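Local structure of putative uncharacterized protein (Aeropyrum pernix, 3P1Z) at residues Y126-I130 with G131-E135. The protein is uncharacterised but belongs to the tRNA-intron endonuclease family, and so probably binds nucleic acid and may act in the splicing of intron-containing tRNA. Numbering follows the deposited sequence.
Sequences YPLKI and GSLVE
Leu128 and Leu133 meet through one methyl each, CD1 of Leu128 lying 4.2 Å from CD1 of Leu133, where a short strand runs directly into the first turn of a helix. Leu128 sets out from its CA toward that turn, and Leu133 reaches back with its CG opposite the backbone N (chi1 -163°) and beside its own carbonyl carbon. The turn between them is closed through the main chain. Lys129 sits at the N-cap position, and its O accepts a nearly straight bond from Leu133 N (3.3 Å, 165° at the hydrogen). The next i to i+4 bond, from Val134 N to Ile130 O, is weak and bent (130°). Around the outside of the turn, the Lys129 side chain folds back over Ser132. Its CG is anti to the carbonyl carbon, and bends at chi3 and chi4 bring Lys129 NZ to 3.9 Å from Ser132 OG, a polar approach rather than a close bond. Lys129 NZ also lies 5.6 Å from Glu135 OE2, too far for direct contact, though the opposite charges may attract weakly. On another side of the helix, Ile130 and Val134 stand one turn apart, with CG2 of Ile130 4.3 Å from CG2 of Val134. In the fold, strand 128-129 and helix 130-142 lie on the beta-alpha-beta crossover that joins the parallel neighbours 115-123 and 146-152 of the mixed sheet, in what the family assignment makes the catalytic C-terminal domain of a tRNA-intron endonuclease. Leu128 and Lys129 pair antiparallel with a strand of a neighbouring subunit, and Ile130, Leu133 and Val134 pack on apolar side chains of that subunit, so both strand and helix start form part of the assembly interface.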
loop_
_atom_site.group_PDB
_atom_site.type_symbol
_atom_site.label_atom_id
_atom_site.label_comp_id
_atom_site.label_asym_id
_atom_site.label_seq_id
_atom_site.Cartn_x
_atom_site.Cartn_y
_atom_site.Cartn_z
ATOM N N TYR A 126 4.250 -15.010 3.716
ATOM C CA TYR A 126 5.040 -15.251 4.912
ATOM C C TYR A 126 5.531 -13.935 5.531
ATOM O O TYR A 126 6.693 -13.533 5.354
ATOM C CB TYR A 126 6.179 -16.231 4.608
ATOM C CG TYR A 126 5.676 -17.583 4.145
ATOM C CD1 TYR A 126 5.768 -18.702 4.970
ATOM C CD2 TYR A 126 5.087 -17.740 2.897
ATOM C CE1 TYR A 126 5.307 -19.948 4.555
ATOM C CE2 TYR A 126 4.616 -18.982 2.477
ATOM C CZ TYR A 126 4.731 -20.081 3.312
ATOM O OH TYR A 126 4.276 -21.316 2.906
ATOM N N PRO A 127 4.625 -13.271 6.268
ATOM C CA PRO A 127 4.845 -12.028 7.010
ATOM C C PRO A 127 6.145 -12.072 7.798
ATOM O O PRO A 127 6.561 -13.146 8.229
ATOM C CB PRO A 127 3.678 -12.005 8.001
ATOM C CG PRO A 127 2.643 -12.878 7.424
ATOM C CD PRO A 127 3.334 -13.900 6.603
ATOM N N LEU A 128 6.785 -10.922 7.980
ATOM C CA LEU A 128 7.914 -10.832 8.907
ATOM C C LEU A 128 7.884 -9.478 9.618
ATOM O O LEU A 128 7.466 -8.488 9.040
ATOM C CB LEU A 128 9.249 -11.035 8.181
ATOM C CG LEU A 128 9.829 -9.762 7.576
ATOM C CD1 LEU A 128 11.242 -10.003 7.088
ATOM C CD2 LEU A 128 8.930 -9.243 6.466
ATOM N N LYS A 129 8.319 -9.438 10.872
ATOM C CA LYS A 129 8.390 -8.177 11.603
ATOM C C LYS A 129 9.368 -7.193 10.953
ATOM O O LYS A 129 10.472 -7.567 10.567
ATOM C CB LYS A 129 8.750 -8.406 13.081
ATOM C CG LYS A 129 7.685 -9.156 13.877
ATOM C CD LYS A 129 7.883 -9.055 15.388
ATOM C CE LYS A 129 9.102 -9.843 15.871
ATOM N NZ LYS A 129 10.359 -9.033 15.982
ATOM N N ILE A 130 8.938 -5.936 10.837
ATOM C CA ILE A 130 9.799 -4.863 10.360
ATOM C C ILE A 130 11.101 -4.852 11.144
ATOM O O ILE A 130 12.177 -4.646 10.577
ATOM C CB ILE A 130 9.134 -3.495 10.552
ATOM C CG1 ILE A 130 8.044 -3.299 9.516
ATOM C CG2 ILE A 130 10.140 -2.374 10.386
ATOM C CD1 ILE A 130 8.596 -3.086 8.139
ATOM N N GLY A 131 10.988 -5.049 12.456
ATOM C CA GLY A 131 12.147 -5.077 13.314
ATOM C C GLY A 131 13.195 -5.987 12.714
ATOM O O GLY A 131 14.335 -5.571 12.477
ATOM N N SER A 132 12.793 -7.230 12.461
ATOM C CA SER A 132 13.674 -8.261 11.925
ATOM C C SER A 132 14.413 -7.817 10.674
ATOM O O SER A 132 15.623 -8.033 10.522
ATOM C CB SER A 132 12.859 -9.501 11.586
ATOM O OG SER A 132 12.278 -10.047 12.756
ATOM N N LEU A 133 13.654 -7.218 9.769
ATOM C CA LEU A 133 14.199 -6.635 8.568
ATOM C C LEU A 133 15.299 -5.646 8.917
ATOM O O LEU A 133 16.237 -5.448 8.151
ATOM C CB LEU A 133 13.089 -5.929 7.817
ATOM C CG LEU A 133 13.442 -5.629 6.379
ATOM C CD1 LEU A 133 13.774 -6.927 5.685
ATOM C CD2 LEU A 133 12.262 -4.945 5.730
ATOM N N VAL A 134 15.189 -5.022 10.079
ATOM C CA VAL A 134 16.172 -4.025 10.450
ATOM C C VAL A 134 17.423 -4.672 11.046
ATOM O O VAL A 134 18.534 -4.355 10.639
ATOM C CB VAL A 134 15.575 -2.944 11.367
ATOM C CG1 VAL A 134 16.638 -1.935 11.729
ATOM C CG2 VAL A 134 14.405 -2.261 10.675
ATOM N N GLU A 135 17.241 -5.598 11.983
ATOM C CA GLU A 135 18.366 -6.313 12.591
ATOM C C GLU A 135 19.123 -7.181 11.566
ATOM O O GLU A 135 20.334 -7.404 11.689
ATOM C CB GLU A 135 17.892 -7.160 13.787
ATOM C CG GLU A 135 16.921 -6.420 14.729
ATOM C CD GLU A 135 16.422 -7.267 15.908
ATOM O OE1 GLU A 135 16.958 -8.381 16.123
ATOM O OE2 GLU A 135 15.490 -6.811 16.620
#